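Local atomic coordinates of development-specific protein S (Myxococcus xanthus, PDB entry 1NPS), a protein that binds two calcium ions through its N-terminal beta/gamma-crystallin domain, described here, and assembles with calcium on the surface of myxospores as a spore coat protein. Residues A[36-50]-A[63-77]. Sequence-based numbering, arbitrary orientation.
Sequences NTISSVKVPPGVKAI and EVVANAEELGPLNNN. With CA (calcium ion), chain B; CA (calcium ion), chain C.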
loop_
_atom_site.group_PDB
_atom_site.type_symbol
_atom_site.label_atom_id
_atom_site.label_comp_id
_atom_site.label_asym_id
_atom_site.label_seq_id
_atom_site.Cartn_x
_atom_site.Cartn_y
_atom_site.Cartn_z
ATOM N N ASN A 36 4.880 -6.966 -5.544
ATOM C CA ASN A 36 6.116 -6.743 -4.785
ATOM C C ASN A 36 6.962 -5.589 -5.342
ATOM O O ASN A 36 8.135 -5.794 -5.682
ATOM C CB ASN A 36 6.993 -8.016 -4.754
ATOM C CG ASN A 36 6.283 -9.248 -4.181
ATOM O OD1 ASN A 36 5.328 -9.153 -3.414
ATOM N ND2 ASN A 36 6.794 -10.426 -4.541
ATOM N N THR A 37 6.392 -4.393 -5.469
ATOM C CA THR A 37 7.161 -3.254 -5.986
ATOM C C THR A 37 7.099 -2.023 -5.090
ATOM O O THR A 37 7.995 -1.163 -5.133
ATOM C CB THR A 37 6.735 -2.838 -7.425
ATOM O OG1 THR A 37 5.335 -2.527 -7.455
ATOM C CG2 THR A 37 7.062 -3.935 -8.441
ATOM N N ILE A 38 6.074 -1.950 -4.253
ATOM C CA ILE A 38 5.887 -0.819 -3.354
ATOM C C ILE A 38 7.041 -0.656 -2.364
ATOM O O ILE A 38 7.486 -1.617 -1.742
ATOM C CB ILE A 38 4.550 -0.946 -2.623
ATOM C CG1 ILE A 38 3.419 -0.907 -3.650
ATOM C CG2 ILE A 38 4.407 0.143 -1.587
ATOM C CD1 ILE A 38 2.058 -1.066 -3.047
ATOM N N SER A 39 7.547 0.569 -2.250
ATOM C CA SER A 39 8.672 0.842 -1.361
ATOM C C SER A 39 8.417 1.991 -0.384
ATOM O O SER A 39 9.144 2.169 0.596
ATOM C CB SER A 39 9.938 1.078 -2.191
ATOM O OG SER A 39 10.121 0.029 -3.146
ATOM N N SER A 40 7.375 2.768 -0.637
ATOM C CA SER A 40 7.016 3.864 0.268
ATOM C C SER A 40 5.553 4.244 0.057
ATOM O O SER A 40 4.978 3.968 -1.004
ATOM C CB SER A 40 7.975 5.069 0.139
ATOM O OG SER A 40 7.895 5.742 -1.102
ATOM N N VAL A 41 4.921 4.768 1.105
ATOM C CA VAL A 41 3.516 5.126 1.048
ATOM C C VAL A 41 3.189 6.394 1.824
ATOM O O VAL A 41 3.750 6.653 2.892
ATOM C CB VAL A 41 2.642 3.998 1.653
ATOM C CG1 VAL A 41 1.162 4.318 1.485
ATOM C CG2 VAL A 41 2.973 2.655 1.017
ATOM N N LYS A 42 2.277 7.185 1.271
ATOM C CA LYS A 42 1.810 8.400 1.920
ATOM C C LYS A 42 0.411 8.087 2.438
ATOM O O LYS A 42 -0.394 7.460 1.745
ATOM C CB LYS A 42 1.757 9.578 0.937
ATOM C CG LYS A 42 3.117 10.148 0.553
ATOM C CD LYS A 42 2.969 11.447 -0.217
ATOM C CE LYS A 42 4.324 12.023 -0.561
ATOM N NZ LYS A 42 4.223 13.287 -1.334
ATOM N N VAL A 43 0.148 8.443 3.686
ATOM C CA VAL A 43 -1.156 8.193 4.269
ATOM C C VAL A 43 -1.653 9.466 4.953
ATOM O O VAL A 43 -1.141 9.846 5.999
ATOM C CB VAL A 43 -1.094 7.021 5.296
ATOM C CG1 VAL A 43 -2.492 6.642 5.778
ATOM C CG2 VAL A 43 -0.397 5.820 4.684
ATOM N N PRO A 44 -2.634 10.157 4.343
ATOM C CA PRO A 44 -3.178 11.384 4.923
ATOM C C PRO A 44 -4.191 11.036 6.008
ATOM O O PRO A 44 -4.584 9.870 6.146
ATOM C CB PRO A 44 -3.871 12.033 3.724
ATOM C CG PRO A 44 -4.431 10.863 3.013
ATOM C CD PRO A 44 -3.269 9.877 3.041
ATOM N N PRO A 45 -4.634 12.041 6.783
ATOM C CA PRO A 45 -5.616 11.875 7.863
ATOM C C PRO A 45 -6.922 11.240 7.372
ATOM O O PRO A 45 -7.315 11.432 6.229
ATOM C CB PRO A 45 -5.858 13.312 8.304
ATOM C CG PRO A 45 -4.511 13.910 8.164
ATOM C CD PRO A 45 -4.068 13.404 6.810
ATOM N N GLY A 46 -7.574 10.463 8.227
ATOM C CA GLY A 46 -8.831 9.849 7.835
ATOM C C GLY A 46 -8.789 8.474 7.193
ATOM O O GLY A 46 -9.843 7.877 7.008
ATOM N N VAL A 47 -7.600 7.996 6.808
ATOM C CA VAL A 47 -7.421 6.660 6.197
ATOM C C VAL A 47 -6.161 5.935 6.684
ATOM O O VAL A 47 -5.211 6.550 7.143
ATOM C CB VAL A 47 -7.328 6.681 4.637
ATOM C CG1 VAL A 47 -8.686 6.940 4.013
ATOM C CG2 VAL A 47 -6.286 7.685 4.166
ATOM N N LYS A 48 -6.165 4.616 6.531
ATOM C CA LYS A 48 -5.033 3.768 6.904
ATOM C C LYS A 48 -5.010 2.586 5.932
ATOM O O LYS A 48 -5.997 2.319 5.236
ATOM C CB LYS A 48 -5.153 3.258 8.345
ATOM C CG LYS A 48 -6.213 2.195 8.553
ATOM C CD LYS A 48 -5.998 1.504 9.884
ATOM C CE LYS A 48 -6.931 0.323 10.066
ATOM N NZ LYS A 48 -6.719 -0.329 11.391
ATOM N N ALA A 49 -3.878 1.900 5.875
ATOM C CA ALA A 49 -3.705 0.761 4.987
ATOM C C ALA A 49 -3.035 -0.399 5.697
ATOM O O ALA A 49 -2.239 -0.217 6.620
ATOM C CB ALA A 49 -2.851 1.163 3.770
ATOM N N ILE A 50 -3.379 -1.597 5.259
ATOM C CA ILE A 50 -2.760 -2.810 5.782
ATOM C C ILE A 50 -2.118 -3.437 4.547
ATOM O O ILE A 50 -2.815 -3.739 3.573
ATOM C CB ILE A 50 -3.769 -3.799 6.400
ATOM C CG1 ILE A 50 -4.604 -3.099 7.475
ATOM C CG2 ILE A 50 -2.999 -4.967 7.037
ATOM C CD1 ILE A 50 -5.770 -3.913 8.029
ATOM N N GLU A 63 0.667 -2.259 9.268
ATOM C CA GLU A 63 -0.399 -1.258 9.245
ATOM C C GLU A 63 0.212 0.151 9.223
ATOM O O GLU A 63 1.050 0.490 10.063
ATOM C CB GLU A 63 -1.310 -1.418 10.457
ATOM C CG GLU A 63 -2.320 -0.301 10.614
ATOM C CD GLU A 63 -3.021 -0.366 11.949
ATOM O OE1 GLU A 63 -2.505 0.234 12.919
ATOM O OE2 GLU A 63 -4.076 -1.025 12.036
ATOM N N VAL A 64 -0.119 0.920 8.190
ATOM C CA VAL A 64 0.394 2.283 8.064
ATOM C C VAL A 64 -0.709 3.293 8.364
ATOM O O VAL A 64 -1.802 3.228 7.791
ATOM C CB VAL A 64 0.999 2.558 6.655
ATOM C CG1 VAL A 64 2.252 1.732 6.455
ATOM C CG2 VAL A 64 -0.017 2.242 5.558
ATOM N N VAL A 65 -0.427 4.223 9.265
ATOM C CA VAL A 65 -1.420 5.222 9.626
ATOM C C VAL A 65 -0.931 6.638 9.361
ATOM O O VAL A 65 -1.613 7.597 9.674
ATOM C CB VAL A 65 -1.833 5.078 11.097
ATOM C CG1 VAL A 65 -2.419 3.694 11.309
ATOM C CG2 VAL A 65 -0.635 5.329 12.017
ATOM N N ALA A 66 0.249 6.733 8.759
ATOM C CA ALA A 66 0.892 7.986 8.425
ATOM C C ALA A 66 1.967 7.697 7.385
ATOM O O ALA A 66 2.289 6.527 7.108
ATOM C CB ALA A 66 1.514 8.608 9.665
ATOM N N ASN A 67 2.538 8.762 6.818
ATOM C CA ASN A 67 3.568 8.624 5.798
ATOM C C ASN A 67 4.691 7.672 6.210
ATOM O O ASN A 67 5.105 7.654 7.364
ATOM C CB ASN A 67 4.143 9.994 5.430
ATOM C CG ASN A 67 3.186 10.819 4.600
ATOM O OD1 ASN A 67 2.049 10.400 4.328
ATOM N ND2 ASN A 67 3.649 11.975 4.157
ATOM N N ALA A 68 5.137 6.856 5.263
ATOM C CA ALA A 68 6.208 5.885 5.513
ATOM C C ALA A 68 7.175 5.901 4.346
ATOM O O ALA A 68 6.860 5.396 3.269
ATOM C CB ALA A 68 5.621 4.491 5.691
ATOM N N GLU A 69 8.330 6.517 4.554
ATOM C CA GLU A 69 9.376 6.626 3.531
ATOM C C GLU A 69 9.974 5.276 3.136
ATOM O O GLU A 69 10.639 5.158 2.109
ATOM C CB GLU A 69 10.516 7.525 4.030
ATOM C CG GLU A 69 11.337 6.887 5.168
ATOM C CD GLU A 69 12.630 7.632 5.468
ATOM O OE1 GLU A 69 12.561 8.665 6.172
ATOM O OE2 GLU A 69 13.709 7.175 5.013
ATOM N N GLU A 70 9.835 4.294 4.015
ATOM C CA GLU A 70 10.352 2.962 3.757
ATOM C C GLU A 70 9.449 1.936 4.439
ATOM O O GLU A 70 8.666 2.285 5.325
ATOM C CB GLU A 70 11.806 2.855 4.223
ATOM C CG GLU A 70 12.017 2.859 5.716
ATOM C CD GLU A 70 13.037 1.811 6.145
ATOM O OE1 GLU A 70 13.494 1.009 5.286
ATOM O OE2 GLU A 70 13.376 1.774 7.348
ATOM N N LEU A 71 9.576 0.672 4.055
ATOM C CA LEU A 71 8.716 -0.385 4.585
ATOM C C LEU A 71 9.457 -1.563 5.217
ATOM O O LEU A 71 8.876 -2.637 5.407
ATOM C CB LEU A 71 7.797 -0.900 3.465
ATOM C CG LEU A 71 6.805 0.105 2.870
ATOM C CD1 LEU A 71 6.085 -0.539 1.720
ATOM C CD2 LEU A 71 5.815 0.588 3.926
ATOM N N GLY A 72 10.743 -1.367 5.498
ATOM C CA GLY A 72 11.528 -2.414 6.110
ATOM C C GLY A 72 11.408 -3.749 5.403
ATOM O O GLY A 72 11.615 -3.820 4.193
ATOM N N PRO A 73 10.994 -4.809 6.119
ATOM C CA PRO A 73 10.843 -6.164 5.563
ATOM C C PRO A 73 9.789 -6.352 4.459
ATOM O O PRO A 73 9.878 -7.291 3.677
ATOM C CB PRO A 73 10.566 -7.018 6.808
ATOM C CG PRO A 73 9.838 -6.053 7.717
ATOM C CD PRO A 73 10.635 -4.780 7.550
ATOM N N LEU A 74 8.779 -5.487 4.413
ATOM C CA LEU A 74 7.766 -5.603 3.374
ATOM C C LEU A 74 8.118 -4.823 2.101
ATOM O O LEU A 74 7.326 -4.761 1.161
ATOM C CB LEU A 74 6.377 -5.225 3.902
ATOM C CG LEU A 74 5.576 -6.425 4.447
ATOM C CD1 LEU A 74 5.979 -6.738 5.887
ATOM C CD2 LEU A 74 4.083 -6.148 4.369
ATOM N N ASN A 75 9.302 -4.217 2.076
ATOM C CA ASN A 75 9.723 -3.478 0.902
ATOM C C ASN A 75 9.747 -4.444 -0.275
ATOM O O ASN A 75 10.304 -5.541 -0.161
ATOM C CB ASN A 75 11.119 -2.887 1.112
ATOM C CG ASN A 75 11.701 -2.307 -0.164
ATOM O OD1 ASN A 75 11.164 -1.367 -0.732
ATOM N ND2 ASN A 75 12.780 -2.906 -0.646
ATOM N N ASN A 76 9.154 -4.041 -1.400
ATOM C CA ASN A 76 9.113 -4.887 -2.597
ATOM C C ASN A 76 8.613 -6.295 -2.246
ATOM O O ASN A 76 9.123 -7.303 -2.746
ATOM C CB ASN A 76 10.498 -4.964 -3.265
ATOM C CG ASN A 76 10.903 -3.657 -3.975
ATOM O OD1 ASN A 76 10.085 -2.747 -4.189
ATOM N ND2 ASN A 76 12.158 -3.586 -4.384
ATOM N N ASN A 77 7.591 -6.352 -1.401
ATOM C CA ASN A 77 7.023 -7.614 -0.954
ATOM C C ASN A 77 5.545 -7.514 -0.651
ATOM O O ASN A 77 5.049 -8.270 0.172
ATOM C CB ASN A 77 7.734 -8.108 0.315
ATOM C CG ASN A 77 8.874 -9.069 0.022
ATOM O OD1 ASN A 77 8.767 -9.940 -0.841
ATOM N ND2 ASN A 77 9.973 -8.925 0.760
HETATM CA CA CA B . 10.038 -0.724 -4.791
HETATM CA CA CA C . 4.348 -10.656 -2.101
HETATM O O HOH W 1 6.256 -3.923 -1.425
HETATM O O HOH W 2 10.937 0.225 1.942
HETATM O O HOH W 3 -1.902 10.728 9.203
HETATM O O HOH W 4 -4.511 7.401 10.080
HETATM O O HOH W 5 6.043 -11.379 -1.240
HETATM O O HOH W 6 10.691 -1.079 -6.188
HETATM O O HOH W 7 3.859 -9.363 -1.426
HETATM O O HOH W 8 4.178 -12.219 -2.806
#
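T37, S39 and N76 meet at a calcium ion: the backbone O of T37 and the side-chain OG of S39 come from 36-50, and OD1 of N76 reaches the metal at 2.1 Å from 63-77. With CG beside its backbone N (chi1 -72°), N76 turns its amide oxygen to the ion; Y7 O completes the protein ligands. The second calcium is held by N36 OD1, Q53 and S79, so the first site bridges the two segments, whereas the second, at their end, takes one direct ligand, N36.

Backbone pairing is antiparallel. A49 and V64 form a hydrogen-bonded pair, V64 N to A49 O spanning 2.9 Å, while V41 and A68 make a single bridge, closed by A68 N to V41 O at 2.8 Å. Beside this bridge the amide of N67 stands in for a backbone carbonyl: its OD1 accepts V43 N at 2.8 Å, in the carbonyl plane. N76 N donates to I38 O.

The one salt bridge runs from K48 NZ to E63 OE2 (2.8 Å), the ammonium coming from above the carboxylate plane. A methionine in place of K48 would probably leave the E63 carboxylate without its countercharge and freer to turn.

Apolar contacts are few. V64 CG2 packs on A49 CB at 3.5 Å and on V43 CG2, the two valines nearly perpendicular; I38 CG2 meets L71 CD1, and I38 also touches V5 and I81.

After strand 61-64, hairpin partner of strand 47-52 in one sheet, the chain crosses to the other and lines strand 40-42 opposite strand 3-6, within the Greek key domain.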